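Local coordinates for D-3-phosphoglycerate dehydrogenase-related protein (Vibrio cholerae, PDB 4S1V), which probably catalyses the NAD-dependent oxidation of a D-2-hydroxyacid such as 3-phosphoglycerate, at residues L150-L155 / R161-G166; E108-L113 / S207-L212; N63-L68 / V86-R91. All coordinates share one frame; numbering follows the deposited sequence.

Contact 1 (L150-L155 / R161-G166); sequences LGIWGL and RIAQFG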
loop_
_atom_site.group_PDB
_atom_site.type_symbol
_atom_site.label_atom_id
_atom_site.label_comp_id
_atom_site.label_asym_id
_atom_site.label_seq_id
_atom_site.Cartn_x
_atom_site.Cartn_y
_atom_site.Cartn_z
ATOM N N LEU C 150 9.577 29.272 5.762
ATOM C CA LEU C 150 10.450 28.750 4.737
ATOM C C LEU C 150 11.876 29.166 5.038
ATOM O O LEU C 150 12.203 30.356 4.998
ATOM C CB LEU C 150 10.016 29.241 3.347
ATOM C CG LEU C 150 10.913 28.924 2.142
ATOM C CD1 LEU C 150 11.126 27.426 1.976
ATOM C CD2 LEU C 150 10.305 29.516 0.882
ATOM N N GLY C 151 12.725 28.182 5.322
ATOM C CA GLY C 151 14.143 28.441 5.549
ATOM C C GLY C 151 14.976 28.255 4.299
ATOM O O GLY C 151 14.933 27.203 3.666
ATOM N N ILE C 152 15.736 29.284 3.941
ATOM C CA ILE C 152 16.574 29.252 2.756
ATOM C C ILE C 152 18.028 29.433 3.168
ATOM O O ILE C 152 18.375 30.421 3.827
ATOM C CB ILE C 152 16.140 30.325 1.736
ATOM C CG1 ILE C 152 14.666 30.132 1.386
ATOM C CG2 ILE C 152 17.006 30.282 0.478
ATOM C CD1 ILE C 152 14.045 31.319 0.698
ATOM N N TRP C 153 18.855 28.440 2.839
ATOM C CA TRP C 153 20.296 28.546 3.015
ATOM C C TRP C 153 20.877 28.920 1.685
ATOM O O TRP C 153 20.897 28.104 0.762
ATOM C CB TRP C 153 20.893 27.230 3.509
ATOM C CG TRP C 153 22.311 27.335 4.022
ATOM C CD1 TRP C 153 23.298 28.240 3.630
ATOM C CD2 TRP C 153 22.961 26.481 5.038
ATOM N NE1 TRP C 153 24.469 28.019 4.319
ATOM C CE2 TRP C 153 24.329 26.981 5.180
ATOM C CE3 TRP C 153 22.551 25.401 5.820
ATOM C CZ2 TRP C 153 25.234 26.409 6.067
ATOM C CZ3 TRP C 153 23.472 24.827 6.703
ATOM C CH2 TRP C 153 24.780 25.326 6.829
ATOM N N GLY C 154 21.321 30.173 1.568
ATOM C CA GLY C 154 21.885 30.709 0.319
ATOM C C GLY C 154 20.877 31.492 -0.502
ATOM O O GLY C 154 19.948 30.915 -1.074
ATOM N N LEU C 155 21.062 32.807 -0.581
ATOM C CA LEU C 155 20.100 33.665 -1.278
ATOM C C LEU C 155 20.622 34.168 -2.623
ATOM O O LEU C 155 20.560 35.360 -2.921
ATOM C CB LEU C 155 19.640 34.829 -0.378
ATOM C CG LEU C 155 18.263 35.456 -0.640
ATOM C CD1 LEU C 155 17.129 34.492 -0.312
ATOM C CD2 LEU C 155 18.104 36.751 0.141
ATOM N N ARG C 161 14.529 33.396 -5.883
ATOM C CA ARG C 161 13.296 32.990 -6.534
ATOM C C ARG C 161 12.421 32.132 -5.631
ATOM O O ARG C 161 11.201 32.289 -5.629
ATOM C CB ARG C 161 13.590 32.282 -7.855
ATOM C CG ARG C 161 14.045 33.261 -8.924
ATOM C CD ARG C 161 14.452 32.602 -10.221
ATOM N NE ARG C 161 15.175 33.574 -11.044
ATOM C CZ ARG C 161 14.629 34.323 -11.997
ATOM N NH1 ARG C 161 13.344 34.215 -12.303
ATOM N NH2 ARG C 161 15.386 35.174 -12.662
ATOM N N ILE C 162 13.054 31.242 -4.864
ATOM C CA ILE C 162 12.354 30.390 -3.894
ATOM C C ILE C 162 11.690 31.241 -2.807
ATOM O O ILE C 162 10.549 30.979 -2.415
ATOM C CB ILE C 162 13.307 29.328 -3.282
ATOM C CG1 ILE C 162 13.948 28.452 -4.379
ATOM C CG2 ILE C 162 12.598 28.444 -2.267
ATOM C CD1 ILE C 162 12.978 27.836 -5.364
ATOM N N ALA C 163 12.411 32.260 -2.333
ATOM C CA ALA C 163 11.879 33.234 -1.366
ATOM C C ALA C 163 10.648 33.960 -1.889
ATOM O O ALA C 163 9.665 34.092 -1.173
ATOM C CB ALA C 163 12.951 34.234 -0.972
ATOM N N GLN C 164 10.695 34.420 -3.141
ATOM C CA GLN C 164 9.544 35.096 -3.740
ATOM C C GLN C 164 8.354 34.150 -3.832
ATOM O O GLN C 164 7.214 34.573 -3.628
ATOM C CB GLN C 164 9.887 35.649 -5.129
ATOM C CG GLN C 164 10.785 36.874 -5.089
ATOM C CD GLN C 164 11.385 37.226 -6.433
ATOM O OE1 GLN C 164 11.544 36.371 -7.313
ATOM N NE2 GLN C 164 11.736 38.501 -6.601
ATOM N N PHE C 165 8.629 32.874 -4.127
ATOM C CA PHE C 165 7.584 31.854 -4.165
ATOM C C PHE C 165 6.963 31.693 -2.779
ATOM O O PHE C 165 5.754 31.777 -2.636
ATOM C CB PHE C 165 8.095 30.490 -4.699
ATOM C CG PHE C 165 8.621 30.522 -6.132
ATOM C CD1 PHE C 165 8.207 31.507 -7.050
ATOM C CD2 PHE C 165 9.508 29.540 -6.572
ATOM C CE1 PHE C 165 8.688 31.519 -8.359
ATOM C CE2 PHE C 165 9.994 29.544 -7.883
ATOM C CZ PHE C 165 9.586 30.540 -8.778
ATOM N N GLY C 166 7.791 31.457 -1.762
ATOM C CA GLY C 166 7.286 31.280 -0.393
ATOM C C GLY C 166 6.450 32.475 0.046
ATOM O O GLY C 166 5.377 32.324 0.621
#
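Leu-150, Ile-152 and Leu-155 meet Ile-162, Ala-163 and Gly-166 through aliphatic groups, and the rings of Phe-165 and Trp-153 take no part. One face of the Phe-165 ring carries the carbonyl O of Arg-161, displaced toward the rim. The same ring meets the indole of Trp-111 with the planes at about 60°, and it stacks on Phe-169 of a second subunit. Trp-153 points to the other side of the sheet from helix 157-168 and meets Trp-176 edge-to-face.

Within the seam the methyl ends do the touching. CD2 of Leu-150 sits 3.6 Å from the carbonyl O of Ile-162. CD2 of Leu-150 is also 3.7 Å from CA of Gly-166, so this methyl rests on the helix backbone where Gly-166 has no side chain. The carbonyl O of Ile-162 already accepts the N-H of Gly-166, with N and O 2.9 Å apart. Ile-162 adds its CG2, 4.0 Å from Leu-150 CD2. Ile-152 has CG1 beside its backbone N (chi1 -56°) and an extended chain beyond. This carries CD1 of Ile-152 to 3.5 Å from CB of Ala-163. Leu-155 comes in more loosely, with CD1 4.2 Å from the same Ala-163 CB.

Strand 150-153 and the helical segment run antiparallel, at 174°, with axes 9.4 Å apart. This is the first half of a beta-alpha-beta unit, strand 150-153, helix 157-168 and strand 173-176, in the NAD-binding domain. Gly-154 fits the first glycine of a Rossmann-type GxGxxG turn, probably the dinucleotide-binding one. Strands 173-176 and 205-208 pair with strand 150-153 in the parallel sheet, and helix 104-119 packs Trp-111 against Leu-150 and Ile-162.

Contact 2 (E108-L113 / S207-L212); sequences ELCWSL and SLHLRL
Cys-110 carries the whole of this contact from the helix side. Its SG reaches Ser-207 and His-209 at once. SG lies anti to the backbone N (chi1 -179°), and the side chain points at the strand end. SG of Cys-110 is 3.5 Å from OG of Ser-207 and 3.7 Å from CE1 of His-209. The sulfur approaches the imidazole at its edge, near the ring plane. SG of Cys-110 is 4.7 Å from the centroid of the His-209 ring and 82° off its normal. It is a sulfur-aromatic contact at the rim.

A weak, bent bond runs from His-209 NE2 to Ser-207 OG, at 2.8 Å with an angle of 117° at the hydrogen. It links the two residues that the sulfur touches. This cluster buries little surface, but its atoms are close. The part toward solvent is looser: His-209 is only partly buried, and the chain then runs off through Leu-210 to exposed Arg-211.

The far side of helix 104-119 belongs to the subunit interface, where Glu-108 accepts the N-H groups of Leu-145 and Ser-146 of a second subunit. Toward the sheet, Cys-110 also touches Ile-162 and Val-235. Its side chain lies where helix 104-119 meets helix 157-168 and the ends of strands 205-208 and 233-236.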
loop_
_atom_site.group_PDB
_atom_site.type_symbol
_atom_site.label_atom_id
_atom_site.label_comp_id
_atom_site.label_asym_id
_atom_site.label_seq_id
_atom_site.Cartn_x
_atom_site.Cartn_y
_atom_site.Cartn_z
ATOM N N GLU C 108 11.727 26.753 -10.270
ATOM C CA GLU C 108 10.378 26.202 -10.473
ATOM C C GLU C 108 10.288 24.718 -10.080
ATOM O O GLU C 108 9.298 24.296 -9.474
ATOM C CB GLU C 108 9.901 26.409 -11.927
ATOM C CG GLU C 108 9.667 27.866 -12.328
ATOM C CD GLU C 108 8.846 28.037 -13.609
ATOM O OE1 GLU C 108 8.220 27.050 -14.075
ATOM O OE2 GLU C 108 8.813 29.176 -14.150
ATOM N N LEU C 109 11.320 23.938 -10.412
ATOM C CA LEU C 109 11.360 22.514 -10.060
ATOM C C LEU C 109 11.448 22.300 -8.545
ATOM O O LEU C 109 10.736 21.456 -7.995
ATOM C CB LEU C 109 12.508 21.795 -10.795
ATOM C CG LEU C 109 12.700 20.268 -10.706
ATOM C CD1 LEU C 109 13.377 19.860 -9.397
ATOM C CD2 LEU C 109 11.405 19.491 -10.921
ATOM N N CYS C 110 12.310 23.069 -7.882
ATOM C CA CYS C 110 12.424 23.030 -6.430
ATOM C C CYS C 110 11.051 23.262 -5.808
ATOM O O CYS C 110 10.653 22.546 -4.893
ATOM C CB CYS C 110 13.416 24.076 -5.928
ATOM S SG CYS C 110 13.637 24.067 -4.132
ATOM N N TRP C 111 10.316 24.244 -6.331
ATOM C CA TRP C 111 8.996 24.539 -5.806
ATOM C C TRP C 111 8.023 23.419 -6.028
ATOM O O TRP C 111 7.203 23.104 -5.157
ATOM C CB TRP C 111 8.448 25.843 -6.379
ATOM C CG TRP C 111 7.494 26.462 -5.400
ATOM C CD1 TRP C 111 6.116 26.625 -5.529
ATOM C CD2 TRP C 111 7.815 26.953 -4.053
ATOM N NE1 TRP C 111 5.583 27.196 -4.399
ATOM C CE2 TRP C 111 6.551 27.420 -3.475
ATOM C CE3 TRP C 111 8.987 27.071 -3.306
ATOM C CZ2 TRP C 111 6.488 27.970 -2.205
ATOM C CZ3 TRP C 111 8.907 27.628 -2.023
ATOM C CH2 TRP C 111 7.686 28.067 -1.491
ATOM N N SER C 112 8.106 22.806 -7.205
ATOM C CA SER C 112 7.275 21.660 -7.548
ATOM C C SER C 112 7.505 20.488 -6.587
ATOM O O SER C 112 6.561 19.779 -6.224
ATOM C CB SER C 112 7.551 21.226 -8.988
ATOM O OG SER C 112 6.737 20.126 -9.347
ATOM N N LEU C 113 8.759 20.294 -6.182
ATOM C CA LEU C 113 9.119 19.253 -5.223
ATOM C C LEU C 113 8.519 19.577 -3.867
ATOM O O LEU C 113 7.958 18.708 -3.197
ATOM C CB LEU C 113 10.647 19.118 -5.089
ATOM C CG LEU C 113 11.538 18.693 -6.263
ATOM C CD1 LEU C 113 12.798 18.014 -5.740
ATOM C CD2 LEU C 113 10.822 17.761 -7.229
ATOM N N SER C 207 15.328 24.682 2.689
ATOM C CA SER C 207 15.852 24.419 1.348
ATOM C C SER C 207 17.291 24.903 1.177
ATOM O O SER C 207 17.616 26.046 1.519
ATOM C CB SER C 207 14.949 25.055 0.291
ATOM O OG SER C 207 15.172 24.479 -0.982
ATOM N N LEU C 208 18.150 24.030 0.646
ATOM C CA LEU C 208 19.552 24.363 0.406
ATOM C C LEU C 208 19.776 24.915 -0.992
ATOM O O LEU C 208 19.381 24.286 -1.990
ATOM C CB LEU C 208 20.444 23.132 0.598
ATOM C CG LEU C 208 20.413 22.393 1.943
ATOM C CD1 LEU C 208 21.434 21.263 1.940
ATOM C CD2 LEU C 208 20.677 23.338 3.110
ATOM N N HIS C 209 20.423 26.083 -1.064
ATOM C CA HIS C 209 20.837 26.653 -2.346
ATOM C C HIS C 209 22.251 27.149 -2.269
ATOM O O HIS C 209 22.503 28.348 -2.208
ATOM C CB HIS C 209 19.847 27.714 -2.812
ATOM C CG HIS C 209 18.432 27.198 -2.893
ATOM N ND1 HIS C 209 17.965 26.535 -3.968
ATOM C CD2 HIS C 209 17.404 27.194 -1.953
ATOM C CE1 HIS C 209 16.696 26.149 -3.739
ATOM N NE2 HIS C 209 16.355 26.554 -2.505
ATOM N N LEU C 210 23.183 26.196 -2.243
ATOM C CA LEU C 210 24.616 26.476 -2.146
ATOM C C LEU C 210 25.356 25.738 -3.232
ATOM O O LEU C 210 24.936 24.656 -3.649
ATOM C CB LEU C 210 25.178 25.989 -0.810
ATOM C CG LEU C 210 24.651 26.608 0.479
ATOM C CD1 LEU C 210 25.337 25.952 1.671
ATOM C CD2 LEU C 210 24.879 28.115 0.471
ATOM N N ARG C 211 26.466 26.324 -3.678
ATOM C CA ARG C 211 27.427 25.620 -4.518
ATOM C C ARG C 211 28.261 24.704 -3.634
ATOM O O ARG C 211 28.547 25.041 -2.483
ATOM C CB ARG C 211 28.355 26.603 -5.234
ATOM C CG ARG C 211 27.718 27.351 -6.394
ATOM C CD ARG C 211 28.758 27.786 -7.420
ATOM N NE ARG C 211 29.772 28.672 -6.842
ATOM C CZ ARG C 211 29.672 29.998 -6.772
ATOM N NH1 ARG C 211 28.599 30.620 -7.249
ATOM N NH2 ARG C 211 30.652 30.706 -6.225
ATOM N N LEU C 212 28.649 23.551 -4.180
ATOM C CA LEU C 212 29.483 22.593 -3.467
ATOM C C LEU C 212 30.969 22.907 -3.648
ATOM O O LEU C 212 31.459 23.026 -4.772
ATOM C CB LEU C 212 29.188 21.160 -3.934
ATOM C CG LEU C 212 30.060 20.033 -3.361
ATOM C CD1 LEU C 212 29.792 19.800 -1.875
ATOM C CD2 LEU C 212 29.885 18.741 -4.155
#

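Contact 3 (N63-L68 / V86-R91); sequences NLLAHL and VPLCER
Leu-65 is the one residue of 63-68 that meets 86-91, and it does so through both of its methyl groups. It faces Leu-88 and Cys-89, which follow each other in the chain.

The second helix begins at Val-86. Asp-85, just before it, accepts the backbone N-H of Leu-88 with its OD1, near the start of the helix.

Leu-88 is the first residue to touch Leu-65. Its CG lies anti to the backbone N (chi1 -170°), and this swings the branch toward the other helix. CD2 of Leu-88 comes within 3.9 Å of CD1 of Leu-65. The two side chains cross obliquely. Leu-88 is partly exposed, so this is the outer half of the contact.

The two helices belong to a parallel five-stranded sheet domain of strand order 2-1-3-4-5, a flavodoxin-like arrangement. In this family it is typically the substrate-binding domain. Helix 62-66 links strand 50-53 to strand 73-76, and helix 86-91 links strand 73-76 to strand 95-98.

Cys-89 comes next and forms the buried half. SG of Cys-89 lies 3.9 Å from CD2 of Leu-65. CD1 of Leu-65 is scarcely farther from SG of Cys-89, at 4.1 Å. CD1 and CD2 of Leu-65 are also each 4.0 Å from CA of Cys-89, so both methyls abut that CA. On the sheet side Cys-89 touches Val-96 of strand 95-98.

Arg-91, exposed, closes the segment with a long, weak ion pair from NH1 to Glu-62.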
loop_
_atom_site.group_PDB
_atom_site.type_symbol
_atom_site.label_atom_id
_atom_site.label_comp_id
_atom_site.label_asym_id
_atom_site.label_seq_id
_atom_site.Cartn_x
_atom_site.Cartn_y
_atom_site.Cartn_z
ATOM N N ASN C 63 42.642 9.888 -16.769
ATOM C CA ASN C 63 42.478 8.646 -17.515
ATOM C C ASN C 63 41.783 8.860 -18.867
ATOM O O ASN C 63 42.246 8.358 -19.889
ATOM C CB ASN C 63 41.724 7.619 -16.665
ATOM C CG ASN C 63 41.638 6.253 -17.326
ATOM O OD1 ASN C 63 42.592 5.782 -17.944
ATOM N ND2 ASN C 63 40.487 5.608 -17.188
ATOM N N LEU C 64 40.683 9.612 -18.874
ATOM C CA LEU C 64 40.005 9.946 -20.126
ATOM C C LEU C 64 40.906 10.779 -21.040
ATOM O O LEU C 64 41.093 10.443 -22.205
ATOM C CB LEU C 64 38.681 10.688 -19.869
ATOM C CG LEU C 64 37.428 9.947 -19.381
ATOM C CD1 LEU C 64 36.199 10.830 -19.566
ATOM C CD2 LEU C 64 37.240 8.622 -20.108
ATOM N N LEU C 65 41.469 11.852 -20.494
ATOM C CA LEU C 65 42.318 12.768 -21.253
ATOM C C LEU C 65 43.581 12.092 -21.790
ATOM O O LEU C 65 44.035 12.400 -22.894
ATOM C CB LEU C 65 42.690 13.977 -20.386
ATOM C CG LEU C 65 41.545 14.896 -19.940
ATOM C CD1 LEU C 65 41.900 15.607 -18.643
ATOM C CD2 LEU C 65 41.193 15.906 -21.024
ATOM N N ALA C 66 44.136 11.164 -21.012
ATOM C CA ALA C 66 45.341 10.437 -21.412
ATOM C C ALA C 66 45.097 9.535 -22.620
ATOM O O ALA C 66 46.019 9.280 -23.396
ATOM C CB ALA C 66 45.900 9.629 -20.246
ATOM N N HIS C 67 43.857 9.078 -22.791
ATOM C CA HIS C 67 43.545 8.079 -23.812
ATOM C C HIS C 67 42.644 8.540 -24.918
ATOM O O HIS C 67 42.057 7.721 -25.640
ATOM C CB HIS C 67 42.998 6.829 -23.147
ATOM C CG HIS C 67 43.976 6.184 -22.213
ATOM N ND1 HIS C 67 45.036 5.482 -22.655
ATOM C CD2 HIS C 67 44.054 6.184 -20.822
ATOM C CE1 HIS C 67 45.748 5.043 -21.606
ATOM N NE2 HIS C 67 45.144 5.471 -20.482
ATOM N N LEU C 68 42.525 9.856 -25.067
ATOM C CA LEU C 68 41.729 10.442 -26.140
ATOM C C LEU C 68 42.537 11.515 -26.889
ATOM O O LEU C 68 42.289 12.718 -26.718
ATOM C CB LEU C 68 40.408 11.004 -25.596
ATOM C CG LEU C 68 39.379 10.010 -25.034
ATOM C CD1 LEU C 68 38.225 10.743 -24.366
ATOM C CD2 LEU C 68 38.858 9.067 -26.111
ATOM N N VAL C 86 40.088 22.119 -15.488
ATOM C CA VAL C 86 40.447 22.877 -16.699
ATOM C C VAL C 86 41.966 22.988 -16.917
ATOM O O VAL C 86 42.431 22.780 -18.039
ATOM C CB VAL C 86 39.732 24.247 -16.759
ATOM C CG1 VAL C 86 40.160 25.050 -17.980
ATOM C CG2 VAL C 86 38.227 24.042 -16.768
ATOM N N PRO C 87 42.742 23.306 -15.854
ATOM C CA PRO C 87 44.193 23.240 -16.036
ATOM C C PRO C 87 44.661 21.889 -16.599
ATOM O O PRO C 87 45.471 21.867 -17.528
ATOM C CB PRO C 87 44.726 23.477 -14.622
ATOM C CG PRO C 87 43.712 24.395 -14.020
ATOM C CD PRO C 87 42.388 23.910 -14.554
ATOM N N LEU C 88 44.123 20.785 -16.072
ATOM C CA LEU C 88 44.521 19.439 -16.506
ATOM C C LEU C 88 44.137 19.164 -17.961
ATOM O O LEU C 88 44.917 18.570 -18.705
ATOM C CB LEU C 88 43.940 18.354 -15.577
ATOM C CG LEU C 88 44.427 16.900 -15.707
ATOM C CD1 LEU C 88 45.787 16.677 -15.047
ATOM C CD2 LEU C 88 43.410 15.944 -15.106
ATOM N N CYS C 89 42.937 19.586 -18.359
ATOM C CA CYS C 89 42.484 19.437 -19.743
ATOM C C CYS C 89 43.445 20.094 -20.743
ATOM O O CYS C 89 43.797 19.500 -21.759
ATOM C CB CYS C 89 41.081 20.028 -19.914
ATOM S SG CYS C 89 39.731 19.012 -19.273
ATOM N N GLU C 90 43.864 21.318 -20.435
ATOM C CA GLU C 90 44.720 22.106 -21.327
ATOM C C GLU C 90 46.122 21.521 -21.394
ATOM O O GLU C 90 46.746 21.509 -22.454
ATOM C CB GLU C 90 44.746 23.567 -20.876
ATOM C CG GLU C 90 43.365 24.208 -20.899
ATOM C CD GLU C 90 43.333 25.613 -20.329
ATOM O OE1 GLU C 90 43.811 25.825 -19.185
ATOM O OE2 GLU C 90 42.802 26.505 -21.026
ATOM N N ARG C 91 46.591 21.003 -20.258
ATOM C CA ARG C 91 47.856 20.276 -20.186
ATOM C C ARG C 91 47.889 19.092 -21.168
ATOM O O ARG C 91 48.959 18.703 -21.632
ATOM C CB ARG C 91 48.115 19.830 -18.743
ATOM C CG ARG C 91 49.497 19.251 -18.467
ATOM C CD ARG C 91 49.504 17.742 -18.660
ATOM N NE ARG C 91 50.762 17.148 -18.229
ATOM C CZ ARG C 91 50.992 16.671 -17.009
ATOM N NH1 ARG C 91 50.046 16.709 -16.072
ATOM N NH2 ARG C 91 52.177 16.152 -16.727
#

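How the contacts relate
Contacts 1 and 2 belong to one core, and contact 3 to the other domain. The centres of contacts 1 and 2 are 9 Å apart. Their strands, 150-153 and 205-208, are neighbours in one sheet, probably joined by Gly-151 O with Ser-207 N at 2.7 Å and Trp-153 O with His-209 N at 2.8 Å. Along the chain contact 1 is nested inside the loop that contact 2 closes. Contact 3 closes before either opens, and its centre is about 39 Å from that of contact 1. The touching side chains of contact 1 are all aliphatic and buried. Contact 2 brings sulfur, hydroxyl and imidazole together at a strand end. Contact 3 joins two helices, one side nearer solvent, through methyls and a sulfur.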